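Local coordinates for protein blue-light receptor of the bluf-family (PDB 2BYC) that probably senses blue light through a bound flavin, here flavin mononucleotide held in its dark-state BLUF domain, at residues Arg31-Leu43 with Thr53-Leu67. Residues are numbered along the deposited sequence; the frame is centred on the assembly and turned at random.
Sequences RVRNLRLGITGIL and TIEGPRSACDELFRL. With FMN (flavin mononucleotide), chain C.
Thr40 and Glu55 pair through both backbone and side chains. Thr40 N gives its hydrogen to Glu55 O at 3.0 Å, and Glu55 N returns one to Thr40 O. Thr40 OG1 donates to the anti lone pair of Glu55 OE2 over 3.1 Å and takes a hydrogen bond from Arg88. The backbone NH groups of Phe90 and Arg89 bind Glu55 OE2 and OE1, so both oxygens of this buried carboxylate are satisfied. Two more bonds, Ile42 N to Thr53 O and Thr53 N to Ile42 O, complete the register, while Gly41 CA approaches Thr53 O at 3.1 Å where a side chain would collide. This is the antiparallel hairpin 40-45/49-55 of the BLUF domain, and helices 31-37 and 58-67, running nearly antiparallel (156°), stand on its flavin side. Leu37 links the helices, CB 4.3 Å from Ala60 CB, CD1 against Leu64 CB. Between the hairpin and helix 58-67, Ile39 sends CD1, with CG1 anti to the carbonyl carbon (chi1 -55°), against Cys61 SG at 3.6 Å, and CG2 against Ile54 and Leu64. Asn34 OD1 receives FMN N3 in an almost straight bond (2.9 Å, 177°); its ND2 is hydrogen-bonded to Ser94 O and only weakly to FMN O4. Leu64 branches around this pair, CD2 against Asn34 OD1 and CD1 3.6 Å from FMN N3. Arg33, a bent FMN-binding residue, packs CG 4.1 Å from Leu64 CD1 and a guanidinium edge on Leu67 CD1. An alanine here is likely to open a gap beside both leucines and cost the flavin site a positive charge.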
ATOM      1  N   ARG A  31      -4.846   5.643  -9.256  1.00 22.99           N
ATOM      2  CA  ARG A  31      -4.827   7.062  -9.079  1.00 25.49           C
ATOM      3  C   ARG A  31      -6.266   7.646  -9.273  1.00 25.19           C
ATOM      4  O   ARG A  31      -6.726   8.513  -8.495  1.00 24.13           O
ATOM      5  CB  ARG A  31      -3.792   7.701 -10.025  1.00 26.14           C
ATOM      6  CG  ARG A  31      -3.578   9.185  -9.759  1.00 30.11           C
ATOM      7  CD  ARG A  31      -2.889   9.935 -10.885  1.00 30.28           C
ATOM      8  NE  ARG A  31      -2.682  11.329 -10.428  1.00 41.19           N
ATOM      9  CZ  ARG A  31      -1.955  12.284 -11.044  1.00 43.99           C
ATOM     10  NH1 ARG A  31      -1.320  12.072 -12.215  1.00 45.51           N
ATOM     11  NH2 ARG A  31      -1.876  13.488 -10.490  1.00 44.75           N
ATOM     12  N   VAL A  32      -7.015   7.161 -10.260  1.00 24.33           N
ATOM     13  CA  VAL A  32      -8.338   7.722 -10.444  1.00 23.70           C
ATOM     14  C   VAL A  32      -9.401   7.199  -9.421  1.00 22.63           C
ATOM     15  O   VAL A  32     -10.147   8.016  -8.747  1.00 21.85           O
ATOM     16  CB  VAL A  32      -8.744   7.605 -11.883  1.00 25.61           C
ATOM     17  CG1 VAL A  32     -10.202   8.139 -12.085  1.00 27.90           C
ATOM     18  CG2 VAL A  32      -7.718   8.402 -12.758  1.00 25.26           C
ATOM     19  N   ARG A  33      -9.443   5.878  -9.248  1.00 20.28           N
ATOM     20  CA  ARG A  33     -10.298   5.223  -8.250  1.00 20.66           C
ATOM     21  C   ARG A  33     -10.041   5.722  -6.846  1.00 20.53           C
ATOM     22  O   ARG A  33     -10.956   6.180  -6.131  1.00 21.45           O
ATOM     23  CB  ARG A  33     -10.033   3.710  -8.299  1.00 20.05           C
ATOM     24  CG  ARG A  33     -10.876   2.814  -7.418  1.00 22.85           C
ATOM     25  CD  ARG A  33     -12.149   2.451  -8.141  1.00 31.47           C
ATOM     26  NE  ARG A  33     -12.173   1.150  -8.834  1.00 33.90           N
ATOM     27  CZ  ARG A  33     -11.561   0.827  -9.956  1.00 34.14           C
ATOM     28  NH1 ARG A  33     -10.758   1.654 -10.567  1.00 41.85           N
ATOM     29  NH2 ARG A  33     -11.720  -0.373 -10.445  1.00 35.61           N
ATOM     30  N   ASN A  34      -8.788   5.684  -6.408  1.00 18.70           N
ATOM     31  CA  ASN A  34      -8.545   6.127  -5.022  1.00 18.29           C
ATOM     32  C   ASN A  34      -8.973   7.581  -4.771  1.00 19.52           C
ATOM     33  O   ASN A  34      -9.528   7.948  -3.724  1.00 19.47           O
ATOM     34  CB  ASN A  34      -7.074   5.915  -4.619  1.00 16.05           C
ATOM     35  CG  ASN A  34      -6.718   4.480  -4.559  1.00 14.25           C
ATOM     36  OD1 ASN A  34      -7.532   3.626  -4.823  1.00 17.96           O
ATOM     37  ND2 ASN A  34      -5.498   4.191  -4.220  1.00 17.27           N
ATOM     38  N   LEU A  35      -8.687   8.432  -5.733  1.00 21.91           N
ATOM     39  CA  LEU A  35      -9.057   9.831  -5.619  1.00 22.53           C
ATOM     40  C   LEU A  35     -10.595   9.988  -5.376  1.00 24.05           C
ATOM     41  O   LEU A  35     -11.049  10.769  -4.477  1.00 25.92           O
ATOM     42  CB  LEU A  35      -8.603  10.554  -6.893  1.00 23.27           C
ATOM     43  CG  LEU A  35      -8.004  11.949  -6.739  1.00 24.41           C
ATOM     44  CD1 LEU A  35      -9.144  12.875  -6.897  1.00 31.50           C
ATOM     45  CD2 LEU A  35      -7.213  12.183  -5.427  1.00 25.01           C
ATOM     46  N   ARG A  36     -11.374   9.222  -6.123  1.00 23.69           N
ATOM     47  CA  ARG A  36     -12.812   9.294  -6.056  1.00 25.15           C
ATOM     48  C   ARG A  36     -13.233   8.722  -4.727  1.00 25.22           C
ATOM     49  O   ARG A  36     -14.095   9.277  -4.035  1.00 25.71           O
ATOM     50  CB  ARG A  36     -13.397   8.462  -7.185  1.00 26.57           C
ATOM     51  CG  ARG A  36     -14.886   8.362  -7.142  1.00 28.78           C
ATOM     52  CD  ARG A  36     -15.429   7.973  -8.465  1.00 34.24           C
ATOM     53  NE  ARG A  36     -15.220   6.556  -8.716  1.00 35.40           N
ATOM     54  CZ  ARG A  36     -14.312   6.075  -9.563  1.00 33.36           C
ATOM     55  NH1 ARG A  36     -13.514   6.909 -10.224  1.00 29.08           N
ATOM     56  NH2 ARG A  36     -14.220   4.760  -9.729  1.00 31.14           N
ATOM     57  N   LEU A  37     -12.642   7.600  -4.359  1.00 23.16           N
ATOM     58  CA  LEU A  37     -13.113   6.913  -3.156  1.00 22.44           C
ATOM     59  C   LEU A  37     -12.678   7.582  -1.861  1.00 20.79           C
ATOM     60  O   LEU A  37     -13.177   7.288  -0.787  1.00 22.62           O
ATOM     61  CB  LEU A  37     -12.502   5.521  -3.104  1.00 23.05           C
ATOM     62  CG  LEU A  37     -13.091   4.484  -4.019  1.00 18.47           C
ATOM     63  CD1 LEU A  37     -12.429   3.105  -3.705  1.00 18.96           C
ATOM     64  CD2 LEU A  37     -14.567   4.453  -3.789  1.00 19.74           C
ATOM     65  N   GLY A  38     -11.713   8.447  -1.961  1.00 19.31           N
ATOM     66  CA  GLY A  38     -11.131   9.016  -0.762  1.00 17.61           C
ATOM     67  C   GLY A  38     -10.093   8.032  -0.202  1.00 16.83           C
ATOM     68  O   GLY A  38      -9.773   8.060   0.966  1.00 16.39           O
ATOM     69  N   ILE A  39      -9.530   7.181  -1.033  1.00 15.73           N
ATOM     70  CA  ILE A  39      -8.394   6.376  -0.536  1.00 15.28           C
ATOM     71  C   ILE A  39      -7.026   7.004  -0.752  1.00 14.39           C
ATOM     72  O   ILE A  39      -6.822   7.674  -1.722  1.00 13.84           O
ATOM     73  CB  ILE A  39      -8.406   4.971  -1.220  1.00 15.40           C
ATOM     74  CG1 ILE A  39      -9.763   4.329  -0.977  1.00 16.33           C
ATOM     75  CG2 ILE A  39      -7.309   4.118  -0.714  1.00 14.65           C
ATOM     76  CD1 ILE A  39      -9.924   3.959   0.459  1.00 22.40           C
ATOM     77  N   THR A  40      -6.086   6.804   0.173  1.00 12.65           N
ATOM     78  CA  THR A  40      -4.711   7.215   0.012  1.00 13.67           C
ATOM     79  C   THR A  40      -3.856   6.099   0.520  1.00 13.32           C
ATOM     80  O   THR A  40      -4.343   5.255   1.226  1.00 11.34           O
ATOM     81  CB  THR A  40      -4.409   8.517   0.839  1.00 13.78           C
ATOM     82  OG1 THR A  40      -4.768   8.333   2.231  1.00 17.08           O
ATOM     83  CG2 THR A  40      -5.087   9.678   0.216  1.00 15.31           C
ATOM     84  N   GLY A  41      -2.595   6.037   0.110  1.00 15.10           N
ATOM     85  CA  GLY A  41      -1.774   4.957   0.616  1.00 17.85           C
ATOM     86  C   GLY A  41      -0.542   4.714  -0.249  1.00 16.47           C
ATOM     87  O   GLY A  41      -0.208   5.556  -1.144  1.00 16.19           O
ATOM     88  N   ILE A  42       0.087   3.581  -0.015  1.00 13.99           N
ATOM     89  CA  ILE A  42       1.361   3.288  -0.625  1.00 12.95           C
ATOM     90  C   ILE A  42       1.354   1.796  -1.039  1.00 12.01           C
ATOM     91  O   ILE A  42       0.749   0.974  -0.385  1.00  9.15           O
ATOM     92  CB  ILE A  42       2.587   3.619   0.341  1.00 13.26           C
ATOM     93  CG1 ILE A  42       2.344   3.026   1.754  1.00 17.08           C
ATOM     94  CG2 ILE A  42       2.814   5.084   0.518  1.00 14.27           C
ATOM     95  CD1 ILE A  42       3.608   2.585   2.561  1.00 13.93           C
ATOM     96  N   LEU A  43       2.049   1.493  -2.124  1.00 11.85           N
ATOM     97  CA  LEU A  43       2.239   0.149  -2.570  1.00 12.21           C
ATOM     98  C   LEU A  43       3.697  -0.155  -2.663  1.00 11.17           C
ATOM     99  O   LEU A  43       4.467   0.558  -3.328  1.00 11.88           O
ATOM    100  CB  LEU A  43       1.664   0.084  -3.920  1.00 11.73           C
ATOM    101  CG  LEU A  43       1.710  -1.183  -4.784  1.00 14.24           C
ATOM    102  CD1 LEU A  43       1.052  -2.342  -4.078  1.00 11.13           C
ATOM    103  CD2 LEU A  43       1.137  -0.915  -6.168  1.00 10.59           C
ATOM    104  N   THR A  53      -0.735  -0.526   1.670  1.00 12.37           N
ATOM    105  CA  THR A  53      -1.456   0.132   2.750  1.00 12.84           C
ATOM    106  C   THR A  53      -2.433   1.086   2.120  1.00 12.15           C
ATOM    107  O   THR A  53      -2.000   1.918   1.315  1.00 12.57           O
ATOM    108  CB  THR A  53      -0.510   0.973   3.538  1.00 13.85           C
ATOM    109  OG1 THR A  53       0.381   0.103   4.251  1.00 17.73           O
ATOM    110  CG2 THR A  53      -1.294   1.842   4.554  1.00 15.52           C
ATOM    111  N   ILE A  54      -3.717   0.966   2.441  1.00 10.84           N
ATOM    112  CA  ILE A  54      -4.708   1.943   1.923  1.00 12.64           C
ATOM    113  C   ILE A  54      -5.422   2.461   3.092  1.00 11.12           C
ATOM    114  O   ILE A  54      -5.636   1.717   4.073  1.00  9.45           O
ATOM    115  CB  ILE A  54      -5.782   1.249   1.030  1.00 14.64           C
ATOM    116  CG1 ILE A  54      -6.379   0.065   1.794  1.00 14.54           C
ATOM    117  CG2 ILE A  54      -5.195   0.867  -0.346  1.00 11.31           C
ATOM    118  CD1 ILE A  54      -7.391  -0.732   1.066  1.00 13.07           C
ATOM    119  N   GLU A  55      -5.750   3.742   3.059  1.00 11.52           N
ATOM    120  CA  GLU A  55      -6.375   4.334   4.261  1.00 12.88           C
ATOM    121  C   GLU A  55      -7.479   5.226   3.740  1.00 11.95           C
ATOM    122  O   GLU A  55      -7.392   5.774   2.677  1.00 11.04           O
ATOM    123  CB  GLU A  55      -5.410   5.126   5.076  1.00 15.98           C
ATOM    124  CG  GLU A  55      -4.646   6.106   4.277  1.00 20.74           C
ATOM    125  CD  GLU A  55      -3.467   6.657   5.038  1.00 26.01           C
ATOM    126  OE1 GLU A  55      -3.133   6.097   6.080  1.00 26.11           O
ATOM    127  OE2 GLU A  55      -2.889   7.658   4.584  1.00 23.44           O
ATOM    128  N   GLY A  56      -8.561   5.271   4.456  1.00 13.24           N
ATOM    129  CA  GLY A  56      -9.721   6.024   4.016  1.00 13.20           C
ATOM    130  C   GLY A  56     -10.926   5.571   4.809  1.00 13.05           C
ATOM    131  O   GLY A  56     -10.774   4.878   5.751  1.00 15.32           O
ATOM    132  N   PRO A  57     -12.136   5.993   4.430  1.00 14.07           N
ATOM    133  CA  PRO A  57     -13.398   5.538   5.078  1.00 13.23           C
ATOM    134  C   PRO A  57     -13.498   3.972   5.182  1.00 13.05           C
ATOM    135  O   PRO A  57     -13.292   3.235   4.177  1.00 10.28           O
ATOM    136  CB  PRO A  57     -14.505   6.071   4.158  1.00 13.34           C
ATOM    137  CG  PRO A  57     -13.835   7.169   3.221  1.00 14.40           C
ATOM    138  CD  PRO A  57     -12.298   7.044   3.382  1.00 14.52           C
ATOM    139  N   ARG A  58     -13.938   3.454   6.327  1.00 14.87           N
ATOM    140  CA  ARG A  58     -13.973   1.973   6.502  1.00 16.06           C
ATOM    141  C   ARG A  58     -14.648   1.291   5.295  1.00 17.62           C
ATOM    142  O   ARG A  58     -14.157   0.241   4.773  1.00 14.59           O
ATOM    143  CB  ARG A  58     -14.696   1.568   7.802  1.00 16.76           C
ATOM    144  CG  ARG A  58     -14.868   0.046   7.913  1.00 16.60           C
ATOM    145  CD  ARG A  58     -14.344  -0.493   9.315  1.00 26.35           C
ATOM    146  NE  ARG A  58     -14.883   0.418  10.235  1.00 22.17           N
ATOM    147  CZ  ARG A  58     -14.408   0.858  11.374  1.00 21.42           C
ATOM    148  NH1 ARG A  58     -13.306   0.419  11.963  1.00 21.45           N
ATOM    149  NH2 ARG A  58     -15.131   1.808  11.920  1.00 21.24           N
ATOM    150  N   SER A  59     -15.770   1.877   4.860  1.00 18.38           N
ATOM    151  CA  SER A  59     -16.573   1.318   3.789  1.00 19.68           C
ATOM    152  C   SER A  59     -15.852   1.381   2.452  1.00 19.75           C
ATOM    153  O   SER A  59     -15.946   0.418   1.656  1.00 20.49           O
ATOM    154  CB  SER A  59     -17.889   2.040   3.636  1.00 22.95           C
ATOM    155  OG  SER A  59     -17.575   3.414   3.387  1.00 24.42           O
ATOM    156  N   ALA A  60     -15.106   2.453   2.203  1.00 18.01           N
ATOM    157  CA  ALA A  60     -14.287   2.535   0.957  1.00 17.84           C
ATOM    158  C   ALA A  60     -13.113   1.576   1.006  1.00 16.88           C
ATOM    159  O   ALA A  60     -12.755   1.019  -0.006  1.00 18.85           O
ATOM    160  CB  ALA A  60     -13.742   3.946   0.723  1.00 16.22           C
ATOM    161  N   CYS A  61     -12.462   1.406   2.145  1.00 18.13           N
ATOM    162  CA  CYS A  61     -11.378   0.403   2.173  1.00 18.10           C
ATOM    163  C   CYS A  61     -11.907  -0.993   1.924  1.00 17.33           C
ATOM    164  O   CYS A  61     -11.307  -1.743   1.146  1.00 16.70           O
ATOM    165  CB  CYS A  61     -10.543   0.497   3.459  1.00 20.17           C
ATOM    166  SG  CYS A  61      -9.590   1.996   3.518  1.00 22.77           S
ATOM    167  N   ASP A  62     -13.016  -1.349   2.585  1.00 17.39           N
ATOM    168  CA  ASP A  62     -13.713  -2.637   2.333  1.00 19.72           C
ATOM    169  C   ASP A  62     -13.973  -2.901   0.840  1.00 19.40           C
ATOM    170  O   ASP A  62     -13.652  -3.975   0.324  1.00 17.37           O
ATOM    171  CB  ASP A  62     -15.038  -2.721   3.119  1.00 20.39           C
ATOM    172  CG  ASP A  62     -15.820  -3.956   2.789  1.00 24.32           C
ATOM    173  OD1 ASP A  62     -15.420  -5.066   3.234  1.00 29.36           O
ATOM    174  OD2 ASP A  62     -16.873  -3.817   2.082  1.00 29.92           O
ATOM    175  N   GLU A  63     -14.543  -1.904   0.160  1.00 19.69           N
ATOM    176  CA  GLU A  63     -14.852  -1.967  -1.238  1.00 21.61           C
ATOM    177  C   GLU A  63     -13.635  -2.202  -2.129  1.00 20.36           C
ATOM    178  O   GLU A  63     -13.609  -3.099  -2.989  1.00 20.11           O
ATOM    179  CB  GLU A  63     -15.504  -0.663  -1.620  1.00 22.52           C
ATOM    180  CG  GLU A  63     -15.948  -0.647  -3.022  1.00 31.06           C
ATOM    181  CD  GLU A  63     -16.635   0.655  -3.467  1.00 42.20           C
ATOM    182  OE1 GLU A  63     -16.028   1.762  -3.307  1.00 47.04           O
ATOM    183  OE2 GLU A  63     -17.774   0.548  -4.023  1.00 44.94           O
ATOM    184  N   LEU A  64     -12.589  -1.434  -1.841  1.00 19.58           N
ATOM    185  CA  LEU A  64     -11.397  -1.453  -2.600  1.00 19.63           C
ATOM    186  C   LEU A  64     -10.728  -2.771  -2.399  1.00 20.00           C
ATOM    187  O   LEU A  64     -10.287  -3.389  -3.354  1.00 20.23           O
ATOM    188  CB  LEU A  64     -10.492  -0.277  -2.210  1.00 18.42           C
ATOM    189  CG  LEU A  64      -9.292  -0.163  -3.168  1.00 21.46           C
ATOM    190  CD1 LEU A  64      -9.604  -0.073  -4.752  1.00 22.61           C
ATOM    191  CD2 LEU A  64      -8.298   0.896  -2.750  1.00 15.41           C
ATOM    192  N   PHE A  65     -10.619  -3.205  -1.157  1.00 20.00           N
ATOM    193  CA  PHE A  65      -9.882  -4.414  -0.902  1.00 20.47           C
ATOM    194  C   PHE A  65     -10.573  -5.530  -1.631  1.00 20.51           C
ATOM    195  O   PHE A  65      -9.913  -6.440  -2.098  1.00 20.94           O
ATOM    196  CB  PHE A  65      -9.833  -4.660   0.621  1.00 20.65           C
ATOM    197  CG  PHE A  65      -9.038  -5.878   1.019  1.00 22.35           C
ATOM    198  CD1 PHE A  65      -7.708  -5.999   0.644  1.00 23.13           C
ATOM    199  CD2 PHE A  65      -9.598  -6.861   1.804  1.00 21.32           C
ATOM    200  CE1 PHE A  65      -6.955  -7.095   1.050  1.00 24.75           C
ATOM    201  CE2 PHE A  65      -8.850  -7.961   2.205  1.00 25.55           C
ATOM    202  CZ  PHE A  65      -7.526  -8.078   1.821  1.00 23.18           C
ATOM    203  N   ARG A  66     -11.908  -5.433  -1.753  1.00 21.06           N
ATOM    204  CA  ARG A  66     -12.687  -6.456  -2.416  1.00 23.38           C
ATOM    205  C   ARG A  66     -12.249  -6.553  -3.830  1.00 22.44           C
ATOM    206  O   ARG A  66     -12.063  -7.651  -4.289  1.00 23.56           O
ATOM    207  CB  ARG A  66     -14.194  -6.187  -2.425  1.00 23.46           C
ATOM    208  CG  ARG A  66     -14.750  -6.256  -1.061  1.00 30.60           C
ATOM    209  CD  ARG A  66     -15.377  -7.613  -0.689  1.00 39.21           C
ATOM    210  NE  ARG A  66     -15.968  -7.505   0.646  1.00 41.10           N
ATOM    211  CZ  ARG A  66     -16.983  -6.695   0.933  1.00 43.07           C
ATOM    212  NH1 ARG A  66     -17.524  -5.940  -0.025  1.00 42.15           N
ATOM    213  NH2 ARG A  66     -17.435  -6.627   2.177  1.00 43.22           N
ATOM    214  N   LEU A  67     -12.121  -5.413  -4.505  1.00 22.66           N
ATOM    215  CA  LEU A  67     -11.702  -5.338  -5.913  1.00 22.44           C
ATOM    216  C   LEU A  67     -10.289  -5.814  -6.111  1.00 21.08           C
ATOM    217  O   LEU A  67      -9.998  -6.623  -6.979  1.00 21.56           O
ATOM    218  CB  LEU A  67     -11.790  -3.897  -6.360  1.00 23.07           C
ATOM    219  CG  LEU A  67     -13.146  -3.669  -6.987  1.00 26.22           C
ATOM    220  CD1 LEU A  67     -13.479  -2.165  -7.068  1.00 26.92           C
ATOM    221  CD2 LEU A  67     -13.189  -4.431  -8.387  1.00 22.61           C
TER
HETATM  222  N1  FMN C1137      -6.835  -0.386  -7.934  1.00 14.81           N
HETATM  223  C2  FMN C1137      -7.221   0.779  -7.310  1.00 15.02           C
HETATM  224  O2  FMN C1137      -8.174   1.450  -7.771  1.00 16.31           O
HETATM  225  N3  FMN C1137      -6.584   1.228  -6.200  1.00 11.79           N
HETATM  226  C4  FMN C1137      -5.537   0.500  -5.756  1.00 11.74           C
HETATM  227  O4  FMN C1137      -5.005   0.843  -4.749  1.00 15.02           O
HETATM  228  C4A FMN C1137      -5.126  -0.685  -6.375  1.00 11.08           C
HETATM  229  N5  FMN C1137      -4.049  -1.397  -5.876  1.00 12.75           N
HETATM  230  C5A FMN C1137      -3.677  -2.628  -6.437  1.00 14.51           C
HETATM  231  C6  FMN C1137      -2.632  -3.362  -5.921  1.00 12.21           C
HETATM  232  C7  FMN C1137      -2.191  -4.562  -6.499  1.00 12.14           C
HETATM  233  C7M FMN C1137      -1.129  -5.427  -5.808  1.00 11.11           C
HETATM  234  C8  FMN C1137      -2.862  -5.029  -7.609  1.00 13.47           C
HETATM  235  C8M FMN C1137      -2.504  -6.353  -8.264  1.00 11.88           C
HETATM  236  C9  FMN C1137      -3.930  -4.306  -8.136  1.00 12.89           C
HETATM  237  C9A FMN C1137      -4.344  -3.079  -7.532  1.00 14.00           C
HETATM  238  N10 FMN C1137      -5.413  -2.322  -8.062  1.00 14.25           N
HETATM  239  C10 FMN C1137      -5.800  -1.135  -7.452  1.00 14.66           C
HETATM  240  C1' FMN C1137      -5.965  -2.581  -9.423  1.00 19.84           C
HETATM  241  C2' FMN C1137      -7.391  -2.977  -9.122  1.00 26.05           C
HETATM  242  O2' FMN C1137      -7.257  -4.346  -8.864  1.00 24.88           O
HETATM  243  C3' FMN C1137      -8.421  -2.699 -10.230  1.00 30.03           C
HETATM  244  O3' FMN C1137      -8.213  -3.607 -11.266  1.00 34.64           O
HETATM  245  C4' FMN C1137      -8.435  -1.300 -10.825  1.00 34.70           C
HETATM  246  O4' FMN C1137      -8.920  -0.286  -9.919  1.00 35.95           O
HETATM  247  C5' FMN C1137      -9.373  -1.284 -12.035  1.00 39.41           C
HETATM  248  O5' FMN C1137      -8.765  -1.328 -13.327  1.00 42.74           O
HETATM  249  P   FMN C1137      -9.785  -0.945 -14.504  1.00 42.58           P
HETATM  250  O1P FMN C1137      -9.073  -0.861 -15.864  1.00 39.15           O
HETATM  251  O2P FMN C1137     -10.799  -2.082 -14.499  1.00 39.08           O
HETATM  252  O3P FMN C1137     -10.345   0.370 -14.020  1.00 34.25           O